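Local coordinates for protein N-terminus Plasma serine protease inhibitor (Homo sapiens, PDB 3DY0) that inhibits serine proteases irreversibly in blood plasma and other body fluids, in a heparin-dependent way, through a reactive centre loop that the target protease cleaves, at residues K314-V319 and R325-T330; D15-L20 and I29-V34. All coordinates share one frame; numbering follows the deposited sequence. Where two conformers were deposited one is given.

Contact 1: K314-V319 and R325-T330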
ATOM      1  N   LYS A 314      -7.815  -2.316   0.491  1.00  8.51           N
ATOM      2  CA  LYS A 314      -8.164  -1.875   1.835  1.00  8.05           C
ATOM      3  C   LYS A 314      -6.863  -1.886   2.611  1.00  8.00           C
ATOM      4  O   LYS A 314      -6.117  -2.865   2.561  1.00  8.10           O
ATOM      5  CB  LYS A 314      -9.162  -2.833   2.488  1.00  9.99           C
ATOM      6  CG  LYS A 314      -9.532  -2.465   3.923  1.00 15.43           C
ATOM      7  CD  LYS A 314     -10.246  -1.127   3.989  1.00 19.79           C
ATOM      8  CE  LYS A 314     -10.655  -0.794   5.420  1.00 20.64           C
ATOM      9  NZ  LYS A 314     -11.565  -1.831   5.985  1.00 22.45           N
ATOM     10  N   ALA A 315      -6.585  -0.794   3.313  1.00  7.61           N
ATOM     11  CA  ALA A 315      -5.361  -0.680   4.094  1.00  7.63           C
ATOM     12  C   ALA A 315      -5.664   0.031   5.407  1.00  8.47           C
ATOM     13  O   ALA A 315      -6.463   0.965   5.443  1.00  8.97           O
ATOM     14  CB  ALA A 315      -4.318   0.098   3.305  1.00  8.95           C
ATOM     15  N   VAL A 316      -5.024  -0.416   6.483  1.00  7.46           N
ATOM     16  CA  VAL A 316      -5.239   0.186   7.794  1.00  8.53           C
ATOM     17  C   VAL A 316      -3.915   0.341   8.523  1.00  8.76           C
ATOM     18  O   VAL A 316      -2.962  -0.401   8.268  1.00  8.66           O
ATOM     19  CB  VAL A 316      -6.184  -0.678   8.685  1.00  9.15           C
ATOM     20  CG1 VAL A 316      -7.510  -0.916   7.982  1.00  9.53           C
ATOM     21  CG2 VAL A 316      -5.515  -2.000   9.032  1.00 10.06           C
ATOM     22  N   VAL A 317      -3.853   1.321   9.418  1.00  8.38           N
ATOM     23  CA  VAL A 317      -2.650   1.541  10.209  1.00  9.15           C
ATOM     24  C   VAL A 317      -3.017   2.033  11.599  1.00  8.70           C
ATOM     25  O   VAL A 317      -3.982   2.778  11.769  1.00  8.77           O
ATOM     26  CB  VAL A 317      -1.692   2.570   9.546  1.00  7.26           C
ATOM     27  CG1 VAL A 317      -2.336   3.943   9.486  1.00  9.24           C
ATOM     28  CG2 VAL A 317      -0.374   2.620  10.328  1.00 10.15           C
ATOM     29  N   GLU A 318      -2.252   1.582  12.588  1.00  7.51           N
ATOM     30  CA  GLU A 318      -2.433   1.981  13.977  1.00  9.12           C
ATOM     31  C   GLU A 318      -1.061   2.419  14.462  1.00  8.63           C
ATOM     32  O   GLU A 318      -0.097   1.661  14.370  1.00  9.56           O
ATOM     33  CB  GLU A 318      -2.900   0.801  14.834  1.00 12.54           C
ATOM     34  CG  GLU A 318      -4.185   0.150  14.368  1.00 16.28           C
ATOM     35  CD  GLU A 318      -4.468  -1.155  15.086  1.00 19.45           C
ATOM     36  OE1 GLU A 318      -5.494  -1.794  14.775  1.00 22.06           O
ATOM     37  OE2 GLU A 318      -3.664  -1.546  15.962  1.00 21.62           O
ATOM     38  N   VAL A 319      -0.975   3.645  14.963  1.00  8.31           N
ATOM     39  CA  VAL A 319       0.280   4.174  15.484  1.00  8.04           C
ATOM     40  C   VAL A 319       0.048   4.569  16.931  1.00  9.17           C
ATOM     41  O   VAL A 319      -0.858   5.347  17.225  1.00  9.97           O
ATOM     42  CB  VAL A 319       0.733   5.432  14.707  1.00  9.71           C
ATOM     43  CG1 VAL A 319       1.849   6.150  15.471  1.00 11.53           C
ATOM     44  CG2 VAL A 319       1.207   5.035  13.315  1.00 10.32           C
ATOM     45  N   ARG A 325       1.156  -1.007  13.687  1.00  8.83           N
ATOM     46  CA  ARG A 325       0.606  -2.201  13.056  1.00 10.23           C
ATOM     47  C   ARG A 325      -0.006  -1.644  11.783  1.00 10.39           C
ATOM     48  O   ARG A 325      -0.683  -0.614  11.816  1.00 10.82           O
ATOM     49  CB  ARG A 325      -0.490  -2.868  13.893  1.00 11.79           C
ATOM     50  CG  ARG A 325       0.020  -3.794  14.984  1.00 13.52           C
ATOM     51  CD  ARG A 325       0.527  -2.996  16.159  1.00 17.15           C
ATOM     52  NE  ARG A 325      -0.522  -2.112  16.654  1.00 19.00           N
ATOM     53  CZ  ARG A 325      -0.320  -1.113  17.502  1.00 19.83           C
ATOM     54  NH1 ARG A 325      -1.343  -0.363  17.891  1.00 20.23           N
ATOM     55  NH2 ARG A 325       0.902  -0.861  17.957  1.00 16.95           N
ATOM     56  N   ALA A 326       0.262  -2.300  10.661  1.00  9.37           N
ATOM     57  CA  ALA A 326      -0.284  -1.865   9.382  1.00  9.01           C
ATOM     58  C   ALA A 326      -0.571  -3.096   8.548  1.00  8.64           C
ATOM     59  O   ALA A 326       0.157  -4.089   8.609  1.00 10.54           O
ATOM     60  CB  ALA A 326       0.702  -0.953   8.652  1.00  9.10           C
ATOM     61  N   ALA A 327      -1.632  -3.036   7.760  1.00  8.56           N
ATOM     62  CA  ALA A 327      -1.977  -4.172   6.928  1.00  9.08           C
ATOM     63  C   ALA A 327      -2.769  -3.699   5.735  1.00  8.37           C
ATOM     64  O   ALA A 327      -3.330  -2.612   5.744  1.00  8.12           O
ATOM     65  CB  ALA A 327      -2.796  -5.174   7.724  1.00  8.46           C
ATOM     66  N   ALA A 328      -2.804  -4.526   4.701  1.00  8.52           N
ATOM     67  CA  ALA A 328      -3.550  -4.189   3.505  1.00  7.49           C
ATOM     68  C   ALA A 328      -3.766  -5.434   2.665  1.00  8.05           C
ATOM     69  O   ALA A 328      -3.085  -6.446   2.837  1.00  9.01           O
ATOM     70  CB  ALA A 328      -2.794  -3.136   2.687  1.00  9.16           C
ATOM     71  N   ALA A 329      -4.736  -5.354   1.765  1.00  6.62           N
ATOM     72  CA  ALA A 329      -5.013  -6.454   0.864  1.00  6.99           C
ATOM     73  C   ALA A 329      -5.582  -5.859  -0.409  1.00  7.11           C
ATOM     74  O   ALA A 329      -6.229  -4.806  -0.382  1.00  8.05           O
ATOM     75  CB  ALA A 329      -6.010  -7.436   1.489  1.00  9.08           C
ATOM     76  N   THR A 330      -5.312  -6.522  -1.525  1.00  7.48           N
ATOM     77  CA  THR A 330      -5.804  -6.085  -2.822  1.00  8.60           C
ATOM     78  C   THR A 330      -6.493  -7.292  -3.446  1.00  9.51           C
ATOM     79  O   THR A 330      -5.906  -8.370  -3.525  1.00  9.25           O
ATOM     80  CB  THR A 330      -4.649  -5.626  -3.736  1.00  8.92           C
ATOM     81  OG1 THR A 330      -3.937  -4.557  -3.104  1.00  7.38           O
ATOM     82  CG2 THR A 330      -5.183  -5.145  -5.080  1.00 10.11           C
TER
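Arg325 folds back over Glu318 at one end of an antiparallel strand pair. Three pairs of backbone hydrogen bonds hold the strands, joining Lys314 with Ala329, Val316 with Ala327 and Glu318 with Arg325. The shortest runs from Glu318 N to Arg325 O, at 2.8 Å. CA-H...O contacts fill the gaps between these pairs.

The Arg325 side chain starts with CB 4.0 Å from Glu318 OE2. Bends at chi2 (77°) and chi3 (56°) then curl the chain back across Glu318. NE gives a long hydrogen bond to Glu318 OE2 at 3.3 Å, tilted from the carboxylate plane. At the tip, NH1 reaches the same OE2 at 3.2 Å, in a long salt bridge that uses the anti lone pair of OE2. NH1 also lies 3.6 Å from Glu318 CB. OE2 sits in the guanidinium plane, at its edge, but the carboxylate is turned 72° against that plane. Glu318 O lies over the centre of one guanidinium face. Both charges have stronger partners nearby: Asp320 OD2 forms a salt bridge with Arg325 NH1, and Lys147 NZ with Glu318 OE1.

The face with Ala315, Val317, Ala326 and Ala328 is apolar. Ala315 CB meets Ala328 CB at 3.6 Å, and Val317 CG2 meets Ala326 CB at 4.1 Å.

In cleaved serpins the reactive centre loop enters the main sheet as a new strand. Strand 323-335 fits this role, lying between strands 159-172 and 307-319. Its alanines, Ala326 to Ala329, probably help it fit there. The added strand and its backbone bonds are consistent with a stable cleaved form. The charges probably help to hold the hairpin end.

Contact 2: D15-L20 and I29-V34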
ATOM      1  N   ASP A  15       2.248   8.706  -8.394  1.00  9.46           N
ATOM      2  CA  ASP A  15       1.214   9.138  -9.317  1.00  9.00           C
ATOM      3  C   ASP A  15      -0.084   8.561  -8.747  1.00  9.31           C
ATOM      4  O   ASP A  15      -1.141   9.189  -8.819  1.00  9.02           O
ATOM      5  CB  ASP A  15       1.471   8.593 -10.722  1.00 11.65           C
ATOM      6  CG  ASP A  15       2.560   9.359 -11.456  1.00 13.78           C
ATOM      7  OD1 ASP A  15       2.947   8.928 -12.562  1.00 15.42           O
ATOM      8  OD2 ASP A  15       3.024  10.393 -10.935  1.00 14.96           O
ATOM      9  N   LEU A  16      -0.004   7.366  -8.164  1.00  9.13           N
ATOM     10  CA  LEU A  16      -1.191   6.757  -7.567  1.00  7.58           C
ATOM     11  C   LEU A  16      -1.604   7.569  -6.344  1.00  9.04           C
ATOM     12  O   LEU A  16      -2.786   7.870  -6.153  1.00  8.81           O
ATOM     13  CB  LEU A  16      -0.923   5.301  -7.160  1.00  8.72           C
ATOM     14  CG  LEU A  16      -2.092   4.589  -6.465  1.00  9.56           C
ATOM     15  CD1 LEU A  16      -3.365   4.719  -7.291  1.00 10.56           C
ATOM     16  CD2 LEU A  16      -1.737   3.123  -6.260  1.00 12.24           C
ATOM     17  N   TYR A  17      -0.632   7.932  -5.516  1.00  8.71           N
ATOM     18  CA  TYR A  17      -0.936   8.724  -4.333  1.00  8.76           C
ATOM     19  C   TYR A  17      -1.692   9.990  -4.731  1.00  9.43           C
ATOM     20  O   TYR A  17      -2.727  10.316  -4.153  1.00  9.17           O
ATOM     21  CB  TYR A  17       0.342   9.137  -3.596  1.00  8.17           C
ATOM     22  CG  TYR A  17       0.052  10.119  -2.485  1.00  8.55           C
ATOM     23  CD1 TYR A  17      -0.294   9.680  -1.206  1.00  7.99           C
ATOM     24  CD2 TYR A  17       0.000  11.491  -2.746  1.00  7.34           C
ATOM     25  CE1 TYR A  17      -0.693  10.588  -0.215  1.00  9.31           C
ATOM     26  CE2 TYR A  17      -0.401  12.396  -1.776  1.00  8.17           C
ATOM     27  CZ  TYR A  17      -0.747  11.942  -0.515  1.00  9.12           C
ATOM     28  OH  TYR A  17      -1.180  12.846   0.425  1.00  8.73           O
ATOM     29  N   ARG A  18      -1.160  10.710  -5.714  1.00 10.00           N
ATOM     30  CA  ARG A  18      -1.790  11.947  -6.156  1.00 10.11           C
ATOM     31  C   ARG A  18      -3.196  11.745  -6.716  1.00 11.36           C
ATOM     32  O   ARG A  18      -4.073  12.579  -6.496  1.00 10.99           O
ATOM     33  CB  ARG A  18      -0.896  12.665  -7.173  1.00 10.64           C
ATOM     34  CG  ARG A  18       0.275  13.407  -6.527  1.00  9.60           C
ATOM     35  CD  ARG A  18       1.105  14.166  -7.565  1.00  9.51           C
ATOM     36  NE  ARG A  18       1.961  13.274  -8.338  1.00 11.41           N
ATOM     37  CZ  ARG A  18       3.183  12.902  -7.969  1.00  9.00           C
ATOM     38  NH1 ARG A  18       3.705  13.356  -6.833  1.00 10.71           N
ATOM     39  NH2 ARG A  18       3.880  12.072  -8.731  1.00 10.46           N
ATOM     40  N   ALA A  19      -3.417  10.642  -7.428  1.00 10.91           N
ATOM     41  CA  ALA A  19      -4.743  10.360  -7.975  1.00 11.31           C
ATOM     42  C   ALA A  19      -5.735  10.171  -6.826  1.00 13.03           C
ATOM     43  O   ALA A  19      -6.858  10.686  -6.865  1.00 12.90           O
ATOM     44  CB  ALA A  19      -4.698   9.105  -8.843  1.00 11.38           C
ATOM     45  N   LEU A  20      -5.318   9.428  -5.804  1.00 10.38           N
ATOM     46  CA  LEU A  20      -6.171   9.186  -4.645  1.00 10.68           C
ATOM     47  C   LEU A  20      -6.440  10.483  -3.885  1.00 11.54           C
ATOM     48  O   LEU A  20      -7.576  10.761  -3.494  1.00 11.06           O
ATOM     49  CB  LEU A  20      -5.513   8.163  -3.713  1.00  9.79           C
ATOM     50  CG  LEU A  20      -5.346   6.759  -4.299  1.00  9.71           C
ATOM     51  CD1 LEU A  20      -4.681   5.859  -3.258  1.00 11.77           C
ATOM     52  CD2 LEU A  20      -6.712   6.206  -4.707  1.00 13.20           C
ATOM     53  N   ILE A  29      -5.593   9.443   3.576  0.50  9.15           N
ATOM     54  CA  ILE A  29      -5.197   8.574   2.479  0.50  9.47           C
ATOM     55  C   ILE A  29      -4.287   7.525   3.087  0.50  9.10           C
ATOM     56  O   ILE A  29      -3.449   7.842   3.927  0.50  9.55           O
ATOM     57  CB  ILE A  29      -4.369   9.314   1.408  0.50  9.38           C
ATOM     58  CG1 ILE A  29      -5.171  10.465   0.811  0.50 10.03           C
ATOM     59  CG2 ILE A  29      -3.950   8.336   0.314  0.50  9.59           C
ATOM     60  CD1 ILE A  29      -4.382  11.285  -0.176  0.50 12.24           C
ATOM     61  N   PHE A  30      -4.461   6.273   2.688  1.00  8.27           N
ATOM     62  CA  PHE A  30      -3.591   5.218   3.192  1.00  8.91           C
ATOM     63  C   PHE A  30      -3.667   3.980   2.326  1.00  8.63           C
ATOM     64  O   PHE A  30      -4.746   3.433   2.097  1.00  9.06           O
ATOM     65  CB  PHE A  30      -3.915   4.844   4.644  1.00  7.88           C
ATOM     66  CG  PHE A  30      -2.828   4.033   5.298  1.00  8.85           C
ATOM     67  CD1 PHE A  30      -1.615   4.630   5.640  1.00  8.17           C
ATOM     68  CD2 PHE A  30      -2.981   2.664   5.495  1.00  8.52           C
ATOM     69  CE1 PHE A  30      -0.567   3.864   6.164  1.00  8.97           C
ATOM     70  CE2 PHE A  30      -1.940   1.892   6.017  1.00 10.23           C
ATOM     71  CZ  PHE A  30      -0.730   2.496   6.350  1.00  9.32           C
ATOM     72  N   PHE A  31      -2.516   3.544   1.828  1.00  7.48           N
ATOM     73  CA  PHE A  31      -2.478   2.348   0.998  1.00  7.71           C
ATOM     74  C   PHE A  31      -1.108   1.709   1.029  1.00  7.36           C
ATOM     75  O   PHE A  31      -0.158   2.291   1.555  1.00  7.67           O
ATOM     76  CB  PHE A  31      -2.875   2.668  -0.458  1.00  7.54           C
ATOM     77  CG  PHE A  31      -1.885   3.535  -1.206  1.00  8.02           C
ATOM     78  CD1 PHE A  31      -1.860   4.916  -1.018  1.00  7.87           C
ATOM     79  CD2 PHE A  31      -1.015   2.973  -2.140  1.00  8.11           C
ATOM     80  CE1 PHE A  31      -0.991   5.728  -1.751  1.00  9.44           C
ATOM     81  CE2 PHE A  31      -0.134   3.775  -2.888  1.00  8.05           C
ATOM     82  CZ  PHE A  31      -0.125   5.157  -2.692  1.00  8.88           C
ATOM     83  N   SER A  32      -1.019   0.494   0.496  1.00  5.77           N
ATOM     84  CA  SER A  32       0.253  -0.214   0.426  1.00  5.32           C
ATOM     85  C   SER A  32       0.722  -0.264  -1.018  1.00  6.74           C
ATOM     86  O   SER A  32       0.168  -0.998  -1.839  1.00  6.26           O
ATOM     87  CB  SER A  32       0.137  -1.646   0.949  1.00  6.34           C
ATOM     88  OG  SER A  32       1.348  -2.341   0.685  1.00  7.53           O
ATOM     89  N   PRO A  33       1.756   0.518  -1.354  1.00  7.21           N
ATOM     90  CA  PRO A  33       2.264   0.519  -2.725  1.00  7.85           C
ATOM     91  C   PRO A  33       2.696  -0.877  -3.180  1.00  8.49           C
ATOM     92  O   PRO A  33       2.399  -1.297  -4.301  1.00  9.53           O
ATOM     93  CB  PRO A  33       3.435   1.497  -2.653  1.00  7.54           C
ATOM     94  CG  PRO A  33       2.968   2.489  -1.618  1.00  6.77           C
ATOM     95  CD  PRO A  33       2.397   1.576  -0.549  1.00  7.41           C
ATOM     96  N   VAL A  34       3.399  -1.601  -2.313  0.50  7.92           N
ATOM     97  CA  VAL A  34       3.871  -2.931  -2.682  0.50  8.05           C
ATOM     98  C   VAL A  34       2.729  -3.914  -2.938  0.50  7.36           C
ATOM     99  O   VAL A  34       2.819  -4.752  -3.834  0.50  8.24           O
ATOM    100  CB  VAL A  34       4.838  -3.504  -1.615  0.50  8.15           C
ATOM    101  CG1 VAL A  34       4.103  -3.776  -0.319  0.50  8.09           C
ATOM    102  CG2 VAL A  34       5.509  -4.762  -2.150  0.50  9.22           C
TER
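Phe31 lays its ring against helix 12-23, among Leu16, Tyr17 and Leu20. Its chi1 of 68° swings the ring toward these side chains.

One contact is CH-pi. Leu20 CD1 lies 4.2 Å from the centroid of the Phe31 ring, off centre. Its nearest ring atom is Phe31 CD1, at 3.7 Å.

The rest is apolar packing. Leu16 runs alongside Phe31 the other way, its CD2 3.8 Å from Phe31 CE2. Phe31 CE1 lies at the edge of the Tyr17 ring, near its plane, 4.0 Å from Tyr17 CD1. In the Ile29 conformer described, one of two deposited, CD1 packs 3.7 Å from Tyr17 CZ.

No hydrogen bond joins the two segments. Polar groups find other partners. Tyr17 OH bonds to Glu243. Ser32 is the N-cap of helix 33-45, and its OG accepts from Ser35 N.

Residues 29-31 also pair in an antiparallel ladder with a strand of the bound peptide, a separate chain, probably the C-terminal piece left by cleavage of the serpin. The sheet thus continues across this interface. The contact ties the first helix of the serpin domain to the short strand that leads into helix 33-45, in a buried part of the fold. All five touching residues are buried. The helix is therefore held to the strand by shape and hydrophobic burial, with the one phenolic OH satisfied by a carboxylate.

From the N terminus, helix 12-23 comes first. Contact 2 closes the short loop that brings strand 29-31 back against this helix. Helix 33-45 follows, and most of the chain then passes before strand 307-319. Contact 1 closes a tight hairpin near the C terminus. The two contacts are in series, so neither nests in the other nor crosses it. They meet in space, with centres about 13 Å apart. Phe30, pointing away from helix 12-23, packs its CZ 3.3 Å from Val317 CB. Ala315 CB touches Phe31 CA. Strand 29-31 thus lies between the N-terminal helix and the main sheet of the serpin fold.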